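Local coordinates for protein nodulation fucosyltransferase NodZ (Bradyrhizobium sp., PDB 2HHC) that is a glycosyltransferase of the NodZ nodulation family, probably with the two-domain GT-B fold, at residues A[4-9]-A[35-40]; A[156-161]-A[271-276]; A[278-283]-A[295-300]. One frame throughout, in Å; residues are numbered along the deposited sequence.

Contact 1: A[4-9]-A[35-40]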
ATOM      1  N   GLU A   4     -28.127  -5.151   8.840  1.00 28.77           N
ATOM      2  CA  GLU A   4     -26.920  -4.779   8.116  1.00 29.41           C
ATOM      3  C   GLU A   4     -25.841  -5.772   8.445  1.00 28.42           C
ATOM      4  O   GLU A   4     -25.712  -6.199   9.596  1.00 28.93           O
ATOM      5  CB  GLU A   4     -26.492  -3.368   8.538  1.00 28.23           C
ATOM      6  CG  GLU A   4     -25.464  -2.745   7.637  1.00 28.94           C
ATOM      7  CD  GLU A   4     -25.244  -1.255   7.885  1.00 32.90           C
ATOM      8  OE1 GLU A   4     -25.914  -0.652   8.748  1.00 33.04           O
ATOM      9  OE2 GLU A   4     -24.360  -0.653   7.176  1.00 31.71           O
ATOM     10  N   ARG A   5     -24.990  -6.104   7.458  1.00 28.21           N
ATOM     11  CA  ARG A   5     -23.873  -7.012   7.580  1.00 28.78           C
ATOM     12  C   ARG A   5     -22.591  -6.326   7.077  1.00 27.58           C
ATOM     13  O   ARG A   5     -22.668  -5.331   6.331  1.00 29.28           O
ATOM     14  CB  ARG A   5     -24.172  -8.265   6.784  0.60 28.42           C
ATOM     15  CG  ARG A   5     -25.267  -9.103   7.484  0.60 28.32           C
ATOM     16  CD  ARG A   5     -25.917 -10.195   6.632  0.60 30.36           C
ATOM     17  NE  ARG A   5     -25.146 -10.528   5.463  0.60 38.98           N
ATOM     18  CZ  ARG A   5     -24.539 -11.691   5.196  0.60 38.40           C
ATOM     19  NH1 ARG A   5     -24.587 -12.786   6.002  0.60 33.30           N
ATOM     20  NH2 ARG A   5     -23.903 -11.746   4.046  0.60 37.24           N
ATOM     21  N   PHE A   6     -21.456  -6.820   7.509  1.00 29.14           N
ATOM     22  CA  PHE A   6     -20.215  -6.059   7.427  1.00 28.41           C
ATOM     23  C   PHE A   6     -18.999  -6.881   7.005  1.00 29.21           C
ATOM     24  O   PHE A   6     -18.924  -8.112   7.244  1.00 30.23           O
ATOM     25  CB  PHE A   6     -19.892  -5.405   8.805  1.00 29.14           C
ATOM     26  CG  PHE A   6     -20.975  -4.494   9.295  1.00 29.42           C
ATOM     27  CD1 PHE A   6     -22.074  -4.998   9.977  1.00 28.71           C
ATOM     28  CD2 PHE A   6     -20.891  -3.130   9.103  1.00 30.01           C
ATOM     29  CE1 PHE A   6     -23.055  -4.175  10.457  1.00 29.51           C
ATOM     30  CE2 PHE A   6     -21.878  -2.292   9.590  1.00 29.35           C
ATOM     31  CZ  PHE A   6     -22.959  -2.813  10.290  1.00 32.28           C
ATOM     32  N   VAL A   7     -18.032  -6.177   6.438  1.00 28.91           N
ATOM     33  CA  VAL A   7     -16.640  -6.651   6.286  1.00 29.60           C
ATOM     34  C   VAL A   7     -15.753  -5.593   6.901  1.00 30.06           C
ATOM     35  O   VAL A   7     -15.868  -4.430   6.502  1.00 30.16           O
ATOM     36  CB  VAL A   7     -16.220  -6.875   4.793  1.00 31.22           C
ATOM     37  CG1 VAL A   7     -14.787  -7.340   4.722  1.00 31.74           C
ATOM     38  CG2 VAL A   7     -17.107  -7.831   4.096  1.00 32.27           C
ATOM     39  N   ILE A   8     -14.925  -5.956   7.872  1.00 30.46           N
ATOM     40  CA  ILE A   8     -14.018  -5.010   8.501  1.00 30.91           C
ATOM     41  C   ILE A   8     -12.640  -5.240   7.943  1.00 31.00           C
ATOM     42  O   ILE A   8     -12.079  -6.350   8.019  1.00 31.44           O
ATOM     43  CB  ILE A   8     -14.021  -5.166  10.019  1.00 30.86           C
ATOM     44  CG1 ILE A   8     -15.466  -5.062  10.590  1.00 32.09           C
ATOM     45  CG2 ILE A   8     -13.114  -4.139  10.617  1.00 32.54           C
ATOM     46  CD1 ILE A   8     -15.538  -5.249  12.083  1.00 32.58           C
ATOM     47  N   SER A   9     -12.023  -4.215   7.384  1.00 30.56           N
ATOM     48  CA  SER A   9     -10.670  -4.234   6.895  1.00 30.80           C
ATOM     49  C   SER A   9      -9.742  -3.623   7.924  1.00 30.79           C
ATOM     50  O   SER A   9      -9.724  -2.393   8.100  1.00 31.19           O
ATOM     51  CB  SER A   9     -10.579  -3.479   5.570  1.00 30.67           C
ATOM     52  OG  SER A   9      -9.258  -3.610   5.045  1.00 31.93           O
ATOM     53  N   THR A  35     -21.547  -3.901   4.206  1.00 29.48           N
ATOM     54  CA  THR A  35     -20.948  -2.608   4.430  1.00 29.48           C
ATOM     55  C   THR A  35     -19.475  -2.823   4.739  1.00 30.17           C
ATOM     56  O   THR A  35     -19.113  -3.680   5.524  1.00 31.60           O
ATOM     57  CB  THR A  35     -21.671  -1.895   5.573  1.00 30.23           C
ATOM     58  OG1 THR A  35     -22.974  -1.568   5.124  1.00 29.99           O
ATOM     59  CG2 THR A  35     -20.957  -0.600   6.058  1.00 29.65           C
ATOM     60  N   LEU A  36     -18.602  -1.987   4.155  1.00 29.69           N
ATOM     61  CA  LEU A  36     -17.160  -2.015   4.403  1.00 29.86           C
ATOM     62  C   LEU A  36     -16.733  -1.034   5.466  1.00 29.61           C
ATOM     63  O   LEU A  36     -17.105   0.132   5.446  1.00 30.22           O
ATOM     64  CB  LEU A  36     -16.401  -1.685   3.130  1.00 31.07           C
ATOM     65  CG  LEU A  36     -14.894  -1.661   3.186  1.00 29.64           C
ATOM     66  CD1 LEU A  36     -14.316  -3.083   3.415  1.00 30.70           C
ATOM     67  CD2 LEU A  36     -14.368  -1.125   1.875  1.00 31.75           C
ATOM     68  N   VAL A  37     -16.041  -1.550   6.463  1.00 30.68           N
ATOM     69  CA  VAL A  37     -15.524  -0.749   7.549  1.00 30.27           C
ATOM     70  C   VAL A  37     -13.992  -0.718   7.404  1.00 30.53           C
ATOM     71  O   VAL A  37     -13.313  -1.761   7.315  1.00 31.54           O
ATOM     72  CB  VAL A  37     -15.848  -1.415   8.898  1.00 30.44           C
ATOM     73  CG1 VAL A  37     -15.302  -0.593  10.035  1.00 33.17           C
ATOM     74  CG2 VAL A  37     -17.339  -1.655   9.068  1.00 31.56           C
ATOM     75  N   ILE A  38     -13.415   0.478   7.317  1.00 30.15           N
ATOM     76  CA  ILE A  38     -11.967   0.670   7.211  1.00 29.86           C
ATOM     77  C   ILE A  38     -11.477   0.951   8.631  1.00 29.75           C
ATOM     78  O   ILE A  38     -11.806   1.990   9.204  1.00 30.87           O
ATOM     79  CB  ILE A  38     -11.600   1.803   6.262  1.00 29.71           C
ATOM     80  CG1 ILE A  38     -12.315   1.660   4.912  1.00 31.56           C
ATOM     81  CG2 ILE A  38     -10.065   1.844   6.118  1.00 30.97           C
ATOM     82  CD1 ILE A  38     -11.971   2.731   3.873  1.00 31.52           C
ATOM     83  N   ASP A  39     -10.777  -0.011   9.198  1.00 30.50           N
ATOM     84  CA  ASP A  39     -10.363   0.044  10.623  1.00 30.81           C
ATOM     85  C   ASP A  39      -8.848   0.053  10.722  1.00 30.23           C
ATOM     86  O   ASP A  39      -8.168  -0.999  10.728  1.00 30.84           O
ATOM     87  CB  ASP A  39     -10.944  -1.110  11.402  1.00 30.43           C
ATOM     88  CG  ASP A  39     -10.561  -1.066  12.851  1.00 32.00           C
ATOM     89  OD1 ASP A  39      -9.906  -0.109  13.320  1.00 31.06           O
ATOM     90  OD2 ASP A  39     -10.924  -2.069  13.542  1.00 32.69           O
ATOM     91  N   TRP A  40      -8.285   1.254  10.680  1.00 30.35           N
ATOM     92  CA  TRP A  40      -6.853   1.455  10.772  1.00 30.26           C
ATOM     93  C   TRP A  40      -6.424   1.923  12.167  1.00 29.79           C
ATOM     94  O   TRP A  40      -5.408   2.574  12.354  1.00 30.51           O
ATOM     95  CB  TRP A  40      -6.349   2.405   9.714  1.00 30.61           C
ATOM     96  CG  TRP A  40      -6.412   1.856   8.313  1.00 30.58           C
ATOM     97  CD1 TRP A  40      -6.913   0.656   7.886  1.00 31.71           C
ATOM     98  CD2 TRP A  40      -6.012   2.576   7.115  1.00 30.99           C
ATOM     99  NE1 TRP A  40      -6.781   0.551   6.523  1.00 30.25           N
ATOM    100  CE2 TRP A  40      -6.204   1.714   6.038  1.00 30.16           C
ATOM    101  CE3 TRP A  40      -5.412   3.807   6.901  1.00 31.61           C
ATOM    102  CZ2 TRP A  40      -5.909   2.098   4.727  1.00 31.21           C
ATOM    103  CZ3 TRP A  40      -5.087   4.176   5.647  1.00 32.26           C
ATOM    104  CH2 TRP A  40      -5.333   3.309   4.561  1.00 31.63           C
TER
HETATM  105  O   HOH W   1      -6.989  -1.955   5.105  1.00 21.42           O

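Contact 2: A[156-161]-A[271-276]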
ATOM      1  N   ALA A 156      -1.173  18.797  -1.892  1.00 29.29           N
ATOM      2  CA  ALA A 156      -0.457  20.014  -2.256  1.00 29.25           C
ATOM      3  C   ALA A 156       1.040  19.815  -2.303  1.00 29.42           C
ATOM      4  O   ALA A 156       1.742  20.354  -3.158  1.00 29.35           O
ATOM      5  CB  ALA A 156      -0.773  21.123  -1.300  1.00 29.88           C
ATOM      6  N   ARG A 157       1.566  18.956  -1.434  1.00 29.58           N
ATOM      7  CA  ARG A 157       2.950  18.639  -1.447  1.00 29.83           C
ATOM      8  C   ARG A 157       3.336  17.855  -2.712  1.00 29.06           C
ATOM      9  O   ARG A 157       4.322  18.114  -3.342  1.00 30.30           O
ATOM     10  CB  ARG A 157       3.340  17.878  -0.157  1.00 31.50           C
ATOM     11  CG  ARG A 157       3.288  18.786   1.055  1.00 31.38           C
ATOM     12  CD  ARG A 157       3.458  18.046   2.396  1.00 32.79           C
ATOM     13  NE  ARG A 157       4.817  17.540   2.523  1.00 35.85           N
ATOM     14  CZ  ARG A 157       5.247  16.723   3.493  1.00 37.21           C
ATOM     15  NH1 ARG A 157       4.434  16.270   4.406  1.00 37.91           N
ATOM     16  NH2 ARG A 157       6.500  16.313   3.491  1.00 37.78           N
ATOM     17  N   ILE A 158       2.500  16.849  -3.062  1.00 28.99           N
ATOM     18  CA  ILE A 158       2.720  16.088  -4.277  1.00 28.65           C
ATOM     19  C   ILE A 158       2.706  17.016  -5.526  1.00 27.46           C
ATOM     20  O   ILE A 158       3.548  16.911  -6.399  1.00 28.13           O
ATOM     21  CB  ILE A 158       1.609  15.007  -4.424  1.00 27.89           C
ATOM     22  CG1 ILE A 158       1.834  13.889  -3.395  1.00 27.94           C
ATOM     23  CG2 ILE A 158       1.588  14.400  -5.848  1.00 27.77           C
ATOM     24  CD1 ILE A 158       0.638  12.958  -3.184  1.00 29.81           C
ATOM     25  N   ASP A 159       1.733  17.906  -5.564  1.00 28.06           N
ATOM     26  CA  ASP A 159       1.524  18.825  -6.689  1.00 27.82           C
ATOM     27  C   ASP A 159       2.756  19.716  -6.838  1.00 26.85           C
ATOM     28  O   ASP A 159       3.239  19.924  -7.932  1.00 26.42           O
ATOM     29  CB  ASP A 159       0.245  19.661  -6.508  1.00 27.40           C
ATOM     30  CG  ASP A 159      -1.060  18.817  -6.539  1.00 29.95           C
ATOM     31  OD1 ASP A 159      -1.003  17.689  -7.060  1.00 36.25           O
ATOM     32  OD2 ASP A 159      -2.081  19.288  -6.029  1.00 34.17           O
ATOM     33  N   ALA A 160       3.203  20.329  -5.732  1.00 27.32           N
ATOM     34  CA  ALA A 160       4.393  21.181  -5.791  1.00 27.85           C
ATOM     35  C   ALA A 160       5.617  20.431  -6.280  1.00 27.08           C
ATOM     36  O   ALA A 160       6.355  20.911  -7.151  1.00 28.32           O
ATOM     37  CB  ALA A 160       4.641  21.818  -4.459  1.00 27.71           C
ATOM     38  N   LEU A 161       5.842  19.228  -5.741  1.00 28.67           N
ATOM     39  CA  LEU A 161       6.960  18.388  -6.145  1.00 28.89           C
ATOM     40  C   LEU A 161       6.910  17.953  -7.632  1.00 27.47           C
ATOM     41  O   LEU A 161       7.888  17.941  -8.331  1.00 29.57           O
ATOM     42  CB  LEU A 161       7.060  17.142  -5.234  1.00 31.02           C
ATOM     43  CG  LEU A 161       7.491  17.529  -3.810  1.00 32.77           C
ATOM     44  CD1 LEU A 161       7.051  16.482  -2.769  1.00 35.25           C
ATOM     45  CD2 LEU A 161       8.984  17.622  -3.738  1.00 34.99           C
ATOM     46  N   MET A 271       4.919   7.180  -2.579  1.00 28.86           N
ATOM     47  CA  MET A 271       4.150   6.105  -3.257  1.00 29.87           C
ATOM     48  C   MET A 271       3.404   6.664  -4.472  1.00 30.45           C
ATOM     49  O   MET A 271       3.376   6.056  -5.530  1.00 29.48           O
ATOM     50  CB  MET A 271       3.184   5.447  -2.267  1.00 29.17           C
ATOM     51  CG  MET A 271       3.829   4.630  -1.233  1.00 33.05           C
ATOM     52  SD  MET A 271       2.619   4.120  -0.054  1.00 35.81           S
ATOM     53  CE  MET A 271       1.641   3.141  -1.050  1.00 29.23           C
ATOM     54  N   TYR A 272       2.761   7.824  -4.277  1.00 29.38           N
ATOM     55  CA  TYR A 272       1.996   8.437  -5.338  1.00 30.32           C
ATOM     56  C   TYR A 272       2.881   9.060  -6.421  1.00 30.76           C
ATOM     57  O   TYR A 272       2.573   8.955  -7.607  1.00 31.48           O
ATOM     58  CB  TYR A 272       1.007   9.428  -4.704  1.00 29.52           C
ATOM     59  CG  TYR A 272      -0.267   8.796  -4.190  1.00 29.47           C
ATOM     60  CD1 TYR A 272      -0.313   8.017  -3.053  1.00 29.40           C
ATOM     61  CD2 TYR A 272      -1.496   9.020  -4.831  1.00 29.20           C
ATOM     62  CE1 TYR A 272      -1.448   7.452  -2.601  1.00 30.17           C
ATOM     63  CE2 TYR A 272      -2.630   8.470  -4.357  1.00 29.48           C
ATOM     64  CZ  TYR A 272      -2.653   7.691  -3.248  1.00 28.63           C
ATOM     65  OH  TYR A 272      -3.822   7.123  -2.755  1.00 29.96           O
ATOM     66  N   LEU A 273       4.005   9.675  -6.057  1.00 29.55           N
ATOM     67  CA  LEU A 273       4.902  10.213  -7.059  1.00 30.62           C
ATOM     68  C   LEU A 273       5.578   9.098  -7.867  1.00 30.90           C
ATOM     69  O   LEU A 273       5.788   9.240  -9.045  1.00 31.16           O
ATOM     70  CB  LEU A 273       5.910  11.130  -6.429  1.00 30.43           C
ATOM     71  CG  LEU A 273       5.431  12.546  -6.057  1.00 30.39           C
ATOM     72  CD1 LEU A 273       6.486  13.221  -5.298  1.00 32.14           C
ATOM     73  CD2 LEU A 273       5.023  13.333  -7.319  1.00 30.99           C
ATOM     74  N   LEU A 274       5.907   7.982  -7.252  1.00 30.16           N
ATOM     75  CA  LEU A 274       6.435   6.852  -7.999  1.00 30.54           C
ATOM     76  C   LEU A 274       5.480   6.443  -9.119  1.00 30.44           C
ATOM     77  O   LEU A 274       5.929   6.043 -10.232  1.00 30.82           O
ATOM     78  CB  LEU A 274       6.752   5.670  -7.086  1.00 30.21           C
ATOM     79  CG  LEU A 274       7.996   5.795  -6.231  1.00 31.23           C
ATOM     80  CD1 LEU A 274       8.038   4.793  -5.119  1.00 32.56           C
ATOM     81  CD2 LEU A 274       9.286   5.634  -7.085  1.00 32.37           C
ATOM     82  N   ALA A 275       4.179   6.530  -8.882  1.00 30.09           N
ATOM     83  CA  ALA A 275       3.193   6.149  -9.899  1.00 30.68           C
ATOM     84  C   ALA A 275       3.086   7.104 -11.090  1.00 31.33           C
ATOM     85  O   ALA A 275       2.374   6.825 -12.051  1.00 32.21           O
ATOM     86  CB  ALA A 275       1.841   5.960  -9.265  1.00 31.69           C
ATOM     87  N   ARG A 276       3.797   8.220 -10.999  1.00 31.26           N
ATOM     88  CA  ARG A 276       3.895   9.238 -12.047  1.00 32.16           C
ATOM     89  C   ARG A 276       5.146   9.118 -12.907  1.00 32.20           C
ATOM     90  O   ARG A 276       5.390   9.913 -13.831  1.00 35.30           O
ATOM     91  CB  ARG A 276       3.904  10.644 -11.412  0.50 32.97           C
ATOM     92  CG  ARG A 276       2.704  11.046 -10.501  0.50 33.15           C
ATOM     93  CD  ARG A 276       1.392  11.366 -11.231  0.50 35.92           C
ATOM     94  NE  ARG A 276       1.378  12.693 -11.863  0.50 36.77           N
ATOM     95  CZ  ARG A 276       1.134  13.856 -11.244  0.50 36.08           C
ATOM     96  NH1 ARG A 276       0.973  13.937  -9.912  0.50 37.34           N
ATOM     97  NH2 ARG A 276       1.138  14.965 -11.961  0.50 34.41           N
TER

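Contact 3: A[278-283]-A[295-300]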
ATOM      1  N   ALA A 278       8.095   7.354 -15.461  1.00 31.35           N
ATOM      2  CA  ALA A 278       8.101   6.679 -16.735  1.00 30.27           C
ATOM      3  C   ALA A 278       8.538   5.249 -16.607  1.00 30.02           C
ATOM      4  O   ALA A 278       8.092   4.389 -17.343  1.00 31.01           O
ATOM      5  CB  ALA A 278       8.972   7.425 -17.720  1.00 30.78           C
ATOM      6  N   THR A 279       9.493   5.035 -15.707  1.00 29.88           N
ATOM      7  CA  THR A 279      10.032   3.739 -15.424  1.00 29.16           C
ATOM      8  C   THR A 279      10.183   3.685 -13.912  1.00 28.62           C
ATOM      9  O   THR A 279      10.571   4.698 -13.299  1.00 30.37           O
ATOM     10  CB  THR A 279      11.428   3.578 -16.048  1.00 30.47           C
ATOM     11  OG1 THR A 279      11.300   3.586 -17.459  1.00 31.51           O
ATOM     12  CG2 THR A 279      12.110   2.266 -15.593  1.00 30.98           C
ATOM     13  N   VAL A 280       9.860   2.547 -13.325  1.00 28.49           N
ATOM     14  CA  VAL A 280      10.083   2.338 -11.884  1.00 29.55           C
ATOM     15  C   VAL A 280      10.891   1.076 -11.653  1.00 29.34           C
ATOM     16  O   VAL A 280      10.632   0.010 -12.197  1.00 29.68           O
ATOM     17  CB  VAL A 280       8.773   2.280 -11.080  1.00 30.09           C
ATOM     18  CG1 VAL A 280       9.055   2.013  -9.593  1.00 31.63           C
ATOM     19  CG2 VAL A 280       8.113   3.610 -11.128  1.00 34.85           C
ATOM     20  N   ILE A 281      11.916   1.241 -10.809  1.00 29.64           N
ATOM     21  CA  ILE A 281      12.776   0.170 -10.331  1.00 29.28           C
ATOM     22  C   ILE A 281      12.282  -0.228  -8.938  1.00 29.27           C
ATOM     23  O   ILE A 281      12.195   0.608  -8.031  1.00 30.50           O
ATOM     24  CB  ILE A 281      14.257   0.623 -10.259  1.00 28.98           C
ATOM     25  CG1 ILE A 281      14.804   0.867 -11.672  1.00 29.35           C
ATOM     26  CG2 ILE A 281      15.059  -0.426  -9.519  1.00 30.21           C
ATOM     27  CD1 ILE A 281      16.051   1.636 -11.729  1.00 30.34           C
ATOM     28  N   ARG A 282      11.923  -1.492  -8.799  1.00 29.80           N
ATOM     29  CA  ARG A 282      11.362  -2.057  -7.549  1.00 30.01           C
ATOM     30  C   ARG A 282      12.415  -2.914  -6.855  1.00 31.00           C
ATOM     31  O   ARG A 282      12.676  -4.060  -7.233  1.00 30.83           O
ATOM     32  CB  ARG A 282      10.152  -2.929  -7.872  1.00 29.84           C
ATOM     33  CG  ARG A 282       9.023  -2.231  -8.624  1.00 29.75           C
ATOM     34  CD  ARG A 282       7.863  -3.117  -8.817  1.00 29.84           C
ATOM     35  NE  ARG A 282       7.068  -3.260  -7.589  1.00 28.64           N
ATOM     36  CZ  ARG A 282       6.072  -4.120  -7.426  1.00 28.00           C
ATOM     37  NH1 ARG A 282       5.723  -4.956  -8.387  1.00 29.95           N
ATOM     38  NH2 ARG A 282       5.396  -4.126  -6.285  1.00 30.67           N
ATOM     39  N   PHE A 283      12.995  -2.376  -5.786  1.00 31.68           N
ATOM     40  CA  PHE A 283      14.038  -3.068  -5.056  1.00 32.04           C
ATOM     41  C   PHE A 283      13.597  -3.191  -3.573  1.00 32.39           C
ATOM     42  O   PHE A 283      13.856  -2.306  -2.764  1.00 33.06           O
ATOM     43  CB  PHE A 283      15.354  -2.282  -5.235  1.00 32.50           C
ATOM     44  CG  PHE A 283      16.557  -3.036  -4.905  1.00 34.45           C
ATOM     45  CD1 PHE A 283      17.033  -3.038  -3.594  1.00 34.29           C
ATOM     46  CD2 PHE A 283      17.226  -3.783  -5.873  1.00 33.88           C
ATOM     47  CE1 PHE A 283      18.180  -3.741  -3.257  1.00 34.68           C
ATOM     48  CE2 PHE A 283      18.372  -4.502  -5.546  1.00 36.17           C
ATOM     49  CZ  PHE A 283      18.860  -4.491  -4.243  1.00 34.00           C
ATOM     50  N   LEU A 295       0.969  -0.837 -11.085  1.00 27.69           N
ATOM     51  CA  LEU A 295      -0.324  -0.736 -11.803  1.00 28.98           C
ATOM     52  C   LEU A 295      -0.349   0.332 -12.887  1.00 29.47           C
ATOM     53  O   LEU A 295      -1.072   0.162 -13.919  1.00 29.13           O
ATOM     54  CB  LEU A 295      -1.435  -0.453 -10.785  1.00 28.92           C
ATOM     55  CG  LEU A 295      -1.728  -1.636  -9.846  1.00 30.20           C
ATOM     56  CD1 LEU A 295      -2.686  -1.126  -8.725  1.00 30.99           C
ATOM     57  CD2 LEU A 295      -2.145  -2.911 -10.501  1.00 31.74           C
ATOM     58  N   LEU A 296       0.361   1.423 -12.684  1.00 29.56           N
ATOM     59  CA  LEU A 296       0.241   2.606 -13.579  1.00 30.91           C
ATOM     60  C   LEU A 296       1.404   2.927 -14.518  1.00 30.84           C
ATOM     61  O   LEU A 296       1.171   3.499 -15.586  1.00 32.19           O
ATOM     62  CB  LEU A 296      -0.104   3.860 -12.781  1.00 31.56           C
ATOM     63  CG  LEU A 296      -1.473   3.936 -12.084  1.00 34.01           C
ATOM     64  CD1 LEU A 296      -1.601   5.281 -11.335  1.00 33.71           C
ATOM     65  CD2 LEU A 296      -2.533   3.801 -13.095  1.00 37.09           C
ATOM     66  N   VAL A 297       2.620   2.620 -14.131  1.00 30.29           N
ATOM     67  CA  VAL A 297       3.801   3.099 -14.849  1.00 31.09           C
ATOM     68  C   VAL A 297       4.081   2.275 -16.077  1.00 31.35           C
ATOM     69  O   VAL A 297       3.869   1.057 -16.081  1.00 31.88           O
ATOM     70  CB  VAL A 297       5.012   3.037 -13.895  1.00 31.05           C
ATOM     71  CG1 VAL A 297       6.356   3.238 -14.569  1.00 36.10           C
ATOM     72  CG2 VAL A 297       4.819   4.026 -12.732  1.00 30.23           C
ATOM     73  N   PRO A 298       4.505   2.938 -17.165  1.00 30.71           N
ATOM     74  CA  PRO A 298       4.755   2.195 -18.412  1.00 30.95           C
ATOM     75  C   PRO A 298       5.750   1.022 -18.358  1.00 29.68           C
ATOM     76  O   PRO A 298       5.542  -0.016 -19.022  1.00 30.39           O
ATOM     77  CB  PRO A 298       5.291   3.290 -19.339  1.00 31.46           C
ATOM     78  CG  PRO A 298       4.657   4.529 -18.868  1.00 32.85           C
ATOM     79  CD  PRO A 298       4.597   4.391 -17.360  1.00 30.05           C
ATOM     80  N   ARG A 299       6.830   1.190 -17.615  1.00 31.34           N
ATOM     81  CA  ARG A 299       7.877   0.153 -17.571  1.00 31.37           C
ATOM     82  C   ARG A 299       8.366  -0.051 -16.135  1.00 31.03           C
ATOM     83  O   ARG A 299       8.592   0.908 -15.398  1.00 29.84           O
ATOM     84  CB  ARG A 299       9.076   0.554 -18.432  1.00 32.59           C
ATOM     85  CG  ARG A 299       8.813   0.660 -19.921  1.00 36.59           C
ATOM     86  CD  ARG A 299       9.564   1.909 -20.383  1.00 42.82           C
ATOM     87  NE  ARG A 299      10.358   1.690 -21.533  1.00 41.38           N
ATOM     88  CZ  ARG A 299      11.145   2.589 -22.127  1.00 39.01           C
ATOM     89  NH1 ARG A 299      11.298   3.826 -21.679  1.00 36.05           N
ATOM     90  NH2 ARG A 299      11.780   2.225 -23.203  1.00 40.02           N
ATOM     91  N   ILE A 300       8.593  -1.307 -15.790  1.00 30.88           N
ATOM     92  CA  ILE A 300       9.010  -1.709 -14.467  1.00 31.61           C
ATOM     93  C   ILE A 300      10.304  -2.518 -14.614  1.00 31.08           C
ATOM     94  O   ILE A 300      10.409  -3.391 -15.490  1.00 31.84           O
ATOM     95  CB  ILE A 300       7.925  -2.571 -13.813  1.00 32.11           C
ATOM     96  CG1 ILE A 300       6.609  -1.770 -13.671  1.00 35.20           C
ATOM     97  CG2 ILE A 300       8.394  -3.041 -12.445  1.00 33.58           C
ATOM     98  CD1 ILE A 300       5.632  -1.981 -14.841  1.00 39.77           C
TER

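Contact 1: A[4-9]-A[35-40]
The hydroxyl of Thr35 donates to the carboxylate of Glu4, with OG1 2.6 Å from OE2 and the bond using the anti lone pair of that oxygen. Glu4 reaches it with CG anti to the backbone N (chi1 -166°) and an extended chain. Inward from this link, strands 6-9 and 35-39 run parallel, joined by a ladder of five backbone hydrogen bonds. It begins at Thr35 N to Arg5 O (2.8 Å), passes through Val7 and Val37, each of which both donates and accepts, and ends at Asp39 N to Ser9 O (2.8 Å). Beyond it, one water joins Ser9 OG to the indole NE1 of Trp40, 2.9 Å from the water oxygen.

On one face of the sheet, Phe6 CD2 rests against Thr35 CB and Val37 CG2, the latter 3.8 Å away. Ile8 CG1 lies beside Val37 CB at 4.0 Å, and Ile8 CG2 meets Asp39 CB. The other face carries Val7, Ser9 and Leu36, with helix 15-32 packed over Ser9 and Leu36. This strand pairing of a beta-alpha-beta unit uses alternate backbone groups; those of Phe6 and Ile8 turn to strand 125-128, those of Leu36 to Pro68, and the side chains, mostly apolar, to the two faces.

Contact 2: A[156-161]-A[271-276]
Tyr272 meets Ile158 through its CB, which lies 3.9 Å from Ile158 CD1. The phenol then leads away from helix 152-166 toward Tyr292, so the tyrosine offers the neighbouring helix mainly the base of its side chain.

One residue on, Leu273 does the central packing with both of its methyls. CD2 lies 3.9 Å from Ile158 CG2, the two side chains passing antiparallel, while CD1 sits 4.0 Å from Leu161 CB in a crossing close to a right angle. Ile158 thus makes contact through two branches, CD1 to Tyr272 and CG2, anti to the backbone N, to Leu273.

Three residues after Leu273, the Arg276 side chain, modelled in two conformers, folds back at chi2 and chi3 (-74° and -77°). In the conformer described, Ile158 CG2 lies near the guanidinium plane, at its edge, 4.1 Å from NH1. In this conformer the group also makes a cation-pi contact with Tyr162, doubtful for the other, and the opposite charge of Asp159 lies near without pairing. Between these segments adhesion is therefore almost wholly apolar, with Arg276 fringing it, and it joins helix 152-166 to a helix that packs on strand 217-223.

Contact 3: A[278-283]-A[295-300]
Arg299 crosses obliquely past Thr279, and its side chain shows how a long polar residue can line a strand pair before spending its charge beyond it. Its CB stands 3.9 Å from Thr279 OG1. At the next step CG is anti to the carbonyl carbon (chi1 -65°). The bend at chi2 brings CD back to the same hydroxyl, 3.8 Å from OG1, so the aliphatic part of the arginine flanks the threonine, and the bend at chi3 then turns NE. At the tip the guanidinium passes obliquely by Thr279 OG1 and finds its polar partners outside the pair: NH1 bonds to Ser212 O, and the group makes a cation-pi contact with Tyr213. The hydroxyl of that tyrosine is also hydrogen-bonded to Thr279 OG1, so Tyr213 touches both residues.

The backbone beneath is joined unequally. Val280 N donates to Arg299 O at 2.9 Å, whereas the bond from Arg299 N to Ala278 O is weak at 3.4 Å. Arg299 O also receives a CA-H...O contact from Thr279, and Val280 O takes another from Ile300 CA.

Across the sheet from the arginine, Val280 CG2 meets Val297 CG2 at 3.7 Å, the side chains crossing at about a right angle. Val297 and Pro298 also cover Ala278 O, with Val297 CG1 3.5 Å from it. Further along, Ile300 CG2 leans on Arg282 CD, while Arg282 NE bonds to Thr290 OG1 and NH2 to Ser287 O.

Strands 279-283 and 299-303 belong to a beta-alpha-beta unit closed through helix 291-296. Between 278-283 and 295-300, one sound backbone bond is supplemented by hydrocarbon contacts, the pairing continuing from Val280 to Ile301, and each arginine lends its methylenes to the pair while its charged end is held by residues outside.

Along the chain the three contacts follow one another, contact 1 closing before contact 2 opens and contact 2 before contact 3. Contact 1 belongs to the sheet containing strands 6-10 and 35-39; contact 3 belongs to the other, and their centres, about 32 Å apart, lie on opposite sides of the chain's centre. Contact 2 stands about 29 Å from contact 1 but about 15 Å from contact 3, centre to centre. Strand 279-283 follows helix 258-274 after a short connection, and contacts 2 and 3 touch where Leu274 O packs against Val280 CG2 and Val297 CG2. Two mainly parallel sheets, each built with beta-alpha-beta units, are consistent with the paired Rossmann-like domains of a GT-B fold.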